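Local atomic coordinates of delta (Bacillus subtilis, PDB entry 3ZH9), a protein that probably acts, within the clamp-loader complex, as the wrench that opens the ring of the beta sliding clamp so that it can be loaded onto primed DNA. Residues A[49-54]-A[79-84]; A[156-161]-A[184-189]; A[174-179]-A[211-216]. All blocks are in the same frame, centred on the assembly; numbering follows the deposited sequence.

Contact 1 (A[49-54]-A[79-84])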
loop_
_atom_site.group_PDB
_atom_site.type_symbol
_atom_site.label_atom_id
_atom_site.label_comp_id
_atom_site.label_asym_id
_atom_site.label_seq_id
_atom_site.Cartn_x
_atom_site.Cartn_y
_atom_site.Cartn_z
ATOM N N LEU A 49 1.896 -9.964 24.640
ATOM C CA LEU A 49 1.738 -9.815 23.203
ATOM C C LEU A 49 2.111 -11.115 22.527
ATOM O O LEU A 49 3.149 -11.693 22.830
ATOM C CB LEU A 49 2.620 -8.684 22.688
ATOM C CG LEU A 49 2.685 -8.514 21.166
ATOM C CD1 LEU A 49 1.287 -8.404 20.550
ATOM C CD2 LEU A 49 3.519 -7.300 20.820
ATOM N N SER A 50 1.261 -11.596 21.629
ATOM C CA SER A 50 1.592 -12.792 20.863
ATOM C C SER A 50 1.151 -12.607 19.429
ATOM O O SER A 50 0.059 -12.090 19.163
ATOM C CB SER A 50 0.917 -14.036 21.441
ATOM O OG SER A 50 0.961 -14.028 22.850
ATOM N N VAL A 51 2.007 -13.033 18.509
ATOM C CA VAL A 51 1.707 -12.985 17.091
ATOM C C VAL A 51 1.800 -14.377 16.470
ATOM O O VAL A 51 2.805 -15.082 16.626
ATOM C CB VAL A 51 2.692 -12.081 16.363
ATOM C CG1 VAL A 51 2.321 -11.987 14.890
ATOM C CG2 VAL A 51 2.731 -10.715 17.026
ATOM N N PHE A 52 0.751 -14.776 15.769
ATOM C CA PHE A 52 0.762 -16.053 15.072
ATOM C C PHE A 52 0.531 -15.850 13.576
ATOM O O PHE A 52 -0.087 -14.869 13.166
ATOM C CB PHE A 52 -0.311 -16.982 15.652
ATOM C CG PHE A 52 -0.136 -17.269 17.124
ATOM C CD1 PHE A 52 -0.624 -16.384 18.085
ATOM C CD2 PHE A 52 0.521 -18.421 17.547
ATOM C CE1 PHE A 52 -0.466 -16.641 19.433
ATOM C CE2 PHE A 52 0.684 -18.685 18.901
ATOM C CZ PHE A 52 0.190 -17.794 19.846
ATOM N N ASP A 53 1.032 -16.780 12.767
ATOM C CA ASP A 53 0.784 -16.775 11.324
ATOM C C ASP A 53 0.167 -18.125 10.953
ATOM O O ASP A 53 0.824 -19.161 11.037
ATOM C CB ASP A 53 2.097 -16.525 10.568
ATOM C CG ASP A 53 1.906 -16.385 9.064
ATOM O OD1 ASP A 53 0.879 -16.859 8.525
ATOM O OD2 ASP A 53 2.802 -15.803 8.418
ATOM N N LEU A 54 -1.099 -18.119 10.557
ATOM C CA LEU A 54 -1.803 -19.370 10.306
ATOM C C LEU A 54 -1.286 -20.127 9.075
ATOM O O LEU A 54 -1.741 -21.235 8.786
ATOM C CB LEU A 54 -3.309 -19.126 10.205
ATOM C CG LEU A 54 -3.935 -18.593 11.495
ATOM C CD1 LEU A 54 -5.455 -18.476 11.354
ATOM C CD2 LEU A 54 -3.553 -19.492 12.689
ATOM N N ILE A 79 -2.420 -11.584 18.142
ATOM C CA ILE A 79 -2.558 -11.304 16.722
ATOM C C ILE A 79 -2.450 -12.589 15.914
ATOM O O ILE A 79 -1.529 -13.391 16.100
ATOM C CB ILE A 79 -1.506 -10.279 16.270
ATOM C CG1 ILE A 79 -1.680 -8.980 17.058
ATOM C CG2 ILE A 79 -1.591 -10.023 14.773
ATOM C CD1 ILE A 79 -0.577 -8.001 16.830
ATOM N N VAL A 80 -3.416 -12.782 15.030
ATOM C CA VAL A 80 -3.512 -13.993 14.233
ATOM C C VAL A 80 -3.582 -13.630 12.761
ATOM O O VAL A 80 -4.627 -13.184 12.271
ATOM C CB VAL A 80 -4.757 -14.815 14.623
ATOM C CG1 VAL A 80 -4.860 -16.044 13.768
ATOM C CG2 VAL A 80 -4.682 -15.200 16.075
ATOM N N LYS A 81 -2.466 -13.809 12.056
ATOM C CA LYS A 81 -2.394 -13.449 10.639
ATOM C C LYS A 81 -2.814 -14.576 9.696
ATOM O O LYS A 81 -2.631 -15.761 10.002
ATOM C CB LYS A 81 -0.978 -13.004 10.271
ATOM C CG LYS A 81 -0.440 -11.833 11.078
ATOM C CD LYS A 81 1.004 -11.552 10.677
ATOM C CE LYS A 81 1.628 -10.460 11.522
ATOM N NZ LYS A 81 3.114 -10.459 11.378
ATOM N N ASN A 82 -3.367 -14.185 8.546
ATOM C CA ASN A 82 -3.603 -15.077 7.401
ATOM C C ASN A 82 -4.603 -16.218 7.590
ATOM O O ASN A 82 -4.260 -17.383 7.377
ATOM C CB ASN A 82 -2.286 -15.658 6.879
ATOM C CG ASN A 82 -1.276 -14.588 6.526
ATOM O OD1 ASN A 82 -0.077 -14.761 6.752
ATOM N ND2 ASN A 82 -1.748 -13.477 5.982
ATOM N N PRO A 83 -5.840 -15.888 7.982
ATOM C CA PRO A 83 -6.911 -16.890 8.005
ATOM C C PRO A 83 -7.433 -17.156 6.592
ATOM O O PRO A 83 -8.546 -16.747 6.263
ATOM C CB PRO A 83 -7.988 -16.230 8.880
ATOM C CG PRO A 83 -7.753 -14.775 8.722
ATOM C CD PRO A 83 -6.270 -14.601 8.555
ATOM N N TYR A 84 -6.627 -17.840 5.781
ATOM C CA TYR A 84 -6.947 -18.108 4.378
ATOM C C TYR A 84 -8.249 -18.882 4.220
ATOM O O TYR A 84 -8.905 -18.801 3.187
ATOM C CB TYR A 84 -5.800 -18.861 3.685
ATOM C CG TYR A 84 -5.245 -20.014 4.489
ATOM C CD1 TYR A 84 -5.839 -21.276 4.447
ATOM C CD2 TYR A 84 -4.133 -19.838 5.310
ATOM C CE1 TYR A 84 -5.329 -22.335 5.205
ATOM C CE2 TYR A 84 -3.621 -20.885 6.068
ATOM C CZ TYR A 84 -4.218 -22.126 6.009
ATOM O OH TYR A 84 -3.698 -23.155 6.761
#
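Ile79 reaches both Ser50 and Phe52 through its backbone, its N giving a hydrogen bond to Ser50 O (2.7 Å) while its O accepts from Phe52 N. Lys81 repeats the step two residues on: its N bonds to Phe52 O at 2.8 Å, and its O takes the N-H of Leu54 at 2.9 Å, so the pairing outlasts strand 49-53 by one residue. The axes of the short strands lie 4.7 Å apart, with directions only 14° from parallel, and Val51, Phe52 and Asp53 are bridged in turn to Ile79, Val80 and Lys81. These are the two strands of a beta-alpha-beta unit whose connection carries helix 59-66. They form one side of the five-stranded parallel sheet, whose strand order is that of the AAA+ branch of P-loop NTPases; 49-53 is outermost and 76-81 is backed by strand 113-119. The residues then alternate between two faces. Phe52 and Val80 point to the face packed by Ala62 of helix 59-66, and the ring edge of Phe52 lies near Ile79 O. On the other face the CD1 methyls of Leu49 and Ile79 meet at 4.2 Å, and Val32 of helix 25-39 covers Ile79. The extended chain of Lys81 passes obliquely over Val51, its CE 3.8 Å from Val51 CG1. Beyond the strands Leu54 turns toward its partner: chi1 of -63° sets its CG beside the backbone N, against Val80 CG1. Leu54 CD1 also presses on Val80 CG1, at 3.5 Å, tighter than usual for two methyls. Pro83 centres an inverse gamma turn, and just after it the edge of the Tyr84 ring lies by Leu54 O, CE2 3.3 Å away; Tyr84 OH is hydrogen-bonded to Ile95.

Contact 2 (A[156-161]-A[184-189])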
loop_
_atom_site.group_PDB
_atom_site.type_symbol
_atom_site.label_atom_id
_atom_site.label_comp_id
_atom_site.label_asym_id
_atom_site.label_seq_id
_atom_site.Cartn_x
_atom_site.Cartn_y
_atom_site.Cartn_z
ATOM N N VAL A 156 -8.004 13.857 2.789
ATOM C CA VAL A 156 -8.763 14.889 3.468
ATOM C C VAL A 156 -9.147 14.465 4.883
ATOM O O VAL A 156 -9.012 15.241 5.839
ATOM C CB VAL A 156 -10.010 15.279 2.650
ATOM C CG1 VAL A 156 -11.002 16.101 3.504
ATOM C CG2 VAL A 156 -9.590 16.057 1.400
ATOM N N ASN A 157 -9.611 13.228 5.019
ATOM C CA ASN A 157 -10.021 12.729 6.320
ATOM C C ASN A 157 -8.820 12.507 7.212
ATOM O O ASN A 157 -8.919 12.627 8.418
ATOM C CB ASN A 157 -10.812 11.432 6.183
ATOM C CG ASN A 157 -12.205 11.663 5.654
ATOM O OD1 ASN A 157 -12.860 12.645 6.013
ATOM N ND2 ASN A 157 -12.669 10.762 4.786
ATOM N N LEU A 158 -7.687 12.170 6.612
ATOM C CA LEU A 158 -6.488 11.924 7.391
ATOM C C LEU A 158 -6.065 13.194 8.144
ATOM O O LEU A 158 -5.745 13.134 9.327
ATOM C CB LEU A 158 -5.356 11.413 6.499
ATOM C CG LEU A 158 -4.086 11.072 7.267
ATOM C CD1 LEU A 158 -4.416 10.090 8.362
ATOM C CD2 LEU A 158 -2.995 10.517 6.342
ATOM N N ALA A 159 -6.066 14.333 7.454
ATOM C CA ALA A 159 -5.756 15.616 8.084
ATOM C C ALA A 159 -6.608 15.866 9.333
ATOM O O ALA A 159 -6.113 16.342 10.356
ATOM C CB ALA A 159 -5.912 16.781 7.063
ATOM N N LYS A 160 -7.892 15.535 9.258
ATOM C CA LYS A 160 -8.781 15.710 10.405
ATOM C C LYS A 160 -8.340 14.927 11.645
ATOM O O LYS A 160 -8.573 15.364 12.771
ATOM C CB LYS A 160 -10.218 15.340 10.040
ATOM C CG LYS A 160 -10.902 16.294 9.067
ATOM C CD LYS A 160 -12.309 15.784 8.775
ATOM C CE LYS A 160 -13.014 16.610 7.724
ATOM N NZ LYS A 160 -14.297 15.968 7.344
ATOM N N THR A 161 -7.711 13.770 11.456
ATOM C CA THR A 161 -7.268 12.991 12.605
ATOM C C THR A 161 -6.142 13.685 13.374
ATOM O O THR A 161 -5.827 13.299 14.500
ATOM C CB THR A 161 -6.811 11.578 12.215
ATOM O OG1 THR A 161 -5.493 11.634 11.652
ATOM C CG2 THR A 161 -7.786 10.952 11.223
ATOM N N SER A 184 3.017 7.100 1.867
ATOM C CA SER A 184 3.627 8.388 1.566
ATOM C C SER A 184 2.683 9.531 1.907
ATOM O O SER A 184 3.104 10.554 2.447
ATOM C CB SER A 184 4.031 8.461 0.095
ATOM O OG SER A 184 4.897 7.392 -0.227
ATOM N N ILE A 185 1.404 9.359 1.601
ATOM C CA ILE A 185 0.419 10.364 1.971
ATOM C C ILE A 185 0.374 10.535 3.495
ATOM O O ILE A 185 0.311 11.649 3.993
ATOM C CB ILE A 185 -0.984 10.007 1.445
ATOM C CG1 ILE A 185 -1.025 10.085 -0.079
ATOM C CG2 ILE A 185 -2.025 10.948 2.022
ATOM C CD1 ILE A 185 -2.110 9.216 -0.695
ATOM N N PHE A 186 0.419 9.421 4.227
ATOM C CA PHE A 186 0.354 9.468 5.676
ATOM C C PHE A 186 1.568 10.223 6.203
ATOM O O PHE A 186 1.466 11.142 7.005
ATOM C CB PHE A 186 0.306 8.043 6.266
ATOM C CG PHE A 186 0.245 8.023 7.762
ATOM C CD1 PHE A 186 1.397 8.171 8.520
ATOM C CD2 PHE A 186 -0.971 7.874 8.418
ATOM C CE1 PHE A 186 1.340 8.155 9.925
ATOM C CE2 PHE A 186 -1.044 7.867 9.811
ATOM C CZ PHE A 186 0.113 8.007 10.571
ATOM N N GLN A 187 2.730 9.823 5.728
ATOM C CA GLN A 187 3.956 10.493 6.088
ATOM C C GLN A 187 3.936 12.008 5.790
ATOM O O GLN A 187 4.287 12.821 6.647
ATOM C CB GLN A 187 5.125 9.806 5.393
ATOM C CG GLN A 187 6.449 10.532 5.547
ATOM C CD GLN A 187 7.598 9.796 4.880
ATOM O OE1 GLN A 187 7.469 8.626 4.502
ATOM N NE2 GLN A 187 8.728 10.478 4.730
ATOM N N GLU A 188 3.532 12.389 4.584
ATOM C CA GLU A 188 3.569 13.796 4.194
ATOM C C GLU A 188 2.505 14.610 4.936
ATOM O O GLU A 188 2.740 15.766 5.286
ATOM C CB GLU A 188 3.409 13.960 2.673
ATOM C CG GLU A 188 4.494 13.286 1.847
ATOM C CD GLU A 188 5.922 13.766 2.183
ATOM O OE1 GLU A 188 6.094 14.879 2.716
ATOM O OE2 GLU A 188 6.880 13.017 1.906
ATOM N N ILE A 189 1.333 14.021 5.156
ATOM C CA ILE A 189 0.309 14.691 5.962
ATOM C C ILE A 189 0.820 14.974 7.393
ATOM O O ILE A 189 0.641 16.069 7.911
ATOM C CB ILE A 189 -1.026 13.906 5.987
ATOM C CG1 ILE A 189 -1.773 14.062 4.650
ATOM C CG2 ILE A 189 -1.893 14.358 7.161
ATOM C CD1 ILE A 189 -2.254 15.488 4.340
#
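Leu158 supplies the bump of this contact, and three residues of helix 182-195 shape the hollow that takes it. Its CD2 methyl goes in deepest, 3.6 Å from Phe186 CA, against the helix backbone itself. Ile189 forms one wall, with its CB 3.9 Å from Leu158 CD2. The ring of Phe186 rises on another side and brings its CD2 to 3.9 Å from the same methyl of Leu158, the two side chains crossing at about a right angle. Ile185 CG2 adds a looser contact, 4.4 Å from Leu158 CD2. Because CG of Leu158 stands anti to the backbone N (chi1 -177°), it lies alongside Ile189 CG2 at 4.0 Å, and the two side chains run antiparallel beside one another. A shallower fit follows where Ile189 CG2 rests on Ala159 CA. The segments cross at -42° with axes 10.3 Å apart, a spacing bridged chiefly by the leucine. An alanine at Leu158 would probably leave the hollow between Phe186 and Ile189 unfilled and the phenyl ring freer to turn. From helix 2-10, Phe3 touches Leu158 and Trp6 touches Phe186. The two contact helices probably belong to the small helical lid domain, as in AAA+ clamp-loader subunits. Within its own segment Thr161 OG1 donates to Leu158 O. No hydrogen bond crosses between the segments, so their mutual hold rests on apolar packing.

Contact 3 (A[174-179]-A[211-216]); sequences LVLLVN and VARSLE. With SO4 (sulfate ion), chain H; SO4 (sulfate ion), chain M.
Glu216 OE1 is gripped by two donors, Asn179 ND2 at 2.9 Å and the NE2 of His181. The amide N-H of Asn179 arrives from above the carboxylate plane, 49° out of it, although the oxygen lies close to the amide's own plane. Asn179 is the C-prime residue, with positive phi, of the Schellman motif that ends helix 168-177. The contact thus joins one helix's end to the loop leading into helix 215-227. That loop is pinned by Ser214 N, which bonds almost straight (178°) to Leu177 O at 3.0 Å, while Ser214 OG, as N-cap, takes the backbone N of Gln217. Val211 fills the apolar side: its CG1 lies 3.9 Å from Leu177 CD1 and touches Leu174 CD1 and Val178 CG1 as well. Two sulfates, probably from the crystallisation liquor, sit on Arg213. One accepts from the backbone, its O2 (chain H) 2.6 Å from Arg213 N. The arginine chain, extended at first, bends at chi3 (-69°), which sets NE near Leu177 CD2; that methyl lies 3.6 Å above one face of the guanidinium, offset toward the rim. At the edge of that guanidinium and in its plane, NH2 of Arg213 donates to O2 of the other sulfate (chain M).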
loop_
_atom_site.group_PDB
_atom_site.type_symbol
_atom_site.label_atom_id
_atom_site.label_comp_id
_atom_site.label_asym_id
_atom_site.label_seq_id
_atom_site.Cartn_x
_atom_site.Cartn_y
_atom_site.Cartn_z
ATOM N N LEU A 174 -1.194 16.663 -3.471
ATOM C CA LEU A 174 -0.373 15.815 -2.622
ATOM C C LEU A 174 -0.377 14.385 -3.154
ATOM O O LEU A 174 0.667 13.757 -3.311
ATOM C CB LEU A 174 -0.893 15.848 -1.173
ATOM C CG LEU A 174 -0.178 14.828 -0.270
ATOM C CD1 LEU A 174 1.323 15.023 -0.361
ATOM C CD2 LEU A 174 -0.634 14.983 1.157
ATOM N N VAL A 175 -1.570 13.881 -3.429
ATOM C CA VAL A 175 -1.732 12.537 -3.969
ATOM C C VAL A 175 -0.982 12.355 -5.297
ATOM O O VAL A 175 -0.358 11.328 -5.536
ATOM C CB VAL A 175 -3.236 12.206 -4.125
ATOM C CG1 VAL A 175 -3.464 10.942 -4.998
ATOM C CG2 VAL A 175 -3.869 12.060 -2.758
ATOM N N LEU A 176 -1.033 13.361 -6.155
ATOM C CA LEU A 176 -0.261 13.349 -7.397
ATOM C C LEU A 176 1.252 13.233 -7.138
ATOM O O LEU A 176 1.954 12.462 -7.797
ATOM C CB LEU A 176 -0.532 14.639 -8.184
ATOM C CG LEU A 176 0.362 14.905 -9.404
ATOM C CD1 LEU A 176 -0.123 14.104 -10.594
ATOM C CD2 LEU A 176 0.389 16.384 -9.757
ATOM N N LEU A 177 1.745 14.026 -6.189
ATOM C CA LEU A 177 3.176 14.146 -5.941
ATOM C C LEU A 177 3.780 12.838 -5.452
ATOM O O LEU A 177 4.921 12.517 -5.765
ATOM C CB LEU A 177 3.455 15.252 -4.912
ATOM C CG LEU A 177 3.313 16.704 -5.382
ATOM C CD1 LEU A 177 3.393 17.649 -4.185
ATOM C CD2 LEU A 177 4.356 17.061 -6.432
ATOM N N VAL A 178 3.021 12.084 -4.668
ATOM C CA VAL A 178 3.579 10.875 -4.094
ATOM C C VAL A 178 3.068 9.654 -4.835
ATOM O O VAL A 178 3.223 8.520 -4.366
ATOM C CB VAL A 178 3.312 10.772 -2.575
ATOM C CG1 VAL A 178 3.929 11.993 -1.866
ATOM C CG2 VAL A 178 1.822 10.651 -2.288
ATOM N N ASN A 179 2.479 9.901 -6.003
ATOM C CA ASN A 179 1.998 8.822 -6.866
ATOM C C ASN A 179 0.995 7.920 -6.166
ATOM O O ASN A 179 0.986 6.712 -6.399
ATOM C CB ASN A 179 3.163 7.960 -7.366
ATOM C CG ASN A 179 2.937 7.428 -8.786
ATOM O OD1 ASN A 179 2.306 8.086 -9.610
ATOM N ND2 ASN A 179 3.447 6.234 -9.065
ATOM N N VAL A 211 6.568 19.359 -0.027
ATOM C CA VAL A 211 6.499 17.955 -0.456
ATOM C C VAL A 211 7.168 17.760 -1.800
ATOM O O VAL A 211 6.723 18.328 -2.806
ATOM C CB VAL A 211 5.049 17.451 -0.565
ATOM C CG1 VAL A 211 5.003 16.004 -1.078
ATOM C CG2 VAL A 211 4.317 17.560 0.762
ATOM N N ALA A 212 8.244 16.972 -1.820
ATOM C CA ALA A 212 8.990 16.755 -3.057
ATOM C C ALA A 212 8.304 15.714 -3.948
ATOM O O ALA A 212 7.865 14.662 -3.476
ATOM C CB ALA A 212 10.427 16.325 -2.759
ATOM N N ARG A 213 8.228 16.008 -5.239
ATOM C CA ARG A 213 7.724 15.042 -6.211
ATOM C C ARG A 213 8.578 13.790 -6.132
ATOM O O ARG A 213 9.801 13.863 -6.219
ATOM C CB ARG A 213 7.775 15.648 -7.602
ATOM C CG ARG A 213 6.924 14.932 -8.626
ATOM C CD ARG A 213 6.928 15.690 -9.956
ATOM N NE ARG A 213 6.204 16.954 -9.833
ATOM C CZ ARG A 213 4.987 17.182 -10.326
ATOM N NH1 ARG A 213 4.340 16.237 -11.006
ATOM N NH2 ARG A 213 4.418 18.365 -10.149
ATOM N N SER A 214 7.946 12.640 -5.932
ATOM C CA SER A 214 8.693 11.391 -5.787
ATOM C C SER A 214 9.461 11.021 -7.074
ATOM O O SER A 214 9.085 11.422 -8.184
ATOM C CB SER A 214 7.769 10.239 -5.370
ATOM O OG SER A 214 7.002 9.787 -6.472
ATOM N N LEU A 215 10.551 10.283 -6.908
ATOM C CA LEU A 215 11.327 9.767 -8.037
ATOM C C LEU A 215 10.441 8.953 -8.979
ATOM O O LEU A 215 10.512 9.093 -10.204
ATOM C CB LEU A 215 12.473 8.897 -7.518
ATOM C CG LEU A 215 13.466 8.282 -8.509
ATOM C CD1 LEU A 215 14.073 9.347 -9.404
ATOM C CD2 LEU A 215 14.559 7.555 -7.740
ATOM N N GLU A 216 9.589 8.113 -8.396
ATOM C CA GLU A 216 8.707 7.256 -9.172
ATOM C C GLU A 216 7.679 8.087 -9.932
ATOM O O GLU A 216 7.293 7.754 -11.054
ATOM C CB GLU A 216 8.001 6.245 -8.260
ATOM C CG GLU A 216 7.022 5.341 -8.996
ATOM C CD GLU A 216 6.284 4.377 -8.071
ATOM O OE1 GLU A 216 5.344 4.822 -7.370
ATOM O OE2 GLU A 216 6.641 3.176 -8.057
HETATM S S SO4 H . 9.895 19.214 -6.120
HETATM O O1 SO4 H . 9.529 20.454 -5.421
HETATM O O2 SO4 H . 8.695 18.395 -6.256
HETATM O O3 SO4 H . 10.899 18.464 -5.364
HETATM O O4 SO4 H . 10.420 19.564 -7.443
HETATM S S SO4 M . 5.029 21.499 -7.781
HETATM O O1 SO4 M . 4.504 20.874 -6.552
HETATM O O2 SO4 M . 4.622 20.718 -8.951
HETATM O O3 SO4 M . 6.492 21.558 -7.744
HETATM O O4 SO4 M . 4.519 22.866 -7.896
#

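Contacts 2 and 3 belong to one continuous packing, whereas contact 1 stands apart in the parallel sheet. The centres of contacts 2 and 3 are about 14 Å apart and their segments alternate along the chain. Helices 168-177 and 182-195 meet where Ile189 CD1 touches Leu174 CD2 at 3.6 Å, and Ile185 and Ser184 pack on Val178 just beyond the first helix. Contact 1 lies about 28 Å from contact 2, centre to centre, with nearest atoms about 17 Å apart. Its centre is about 34 Å from that of contact 3, across the chain's centre. Arg213 of contact 3 binds both sulfates, while a glycerol, probably from the crystallisation liquor, adjoins contact 1.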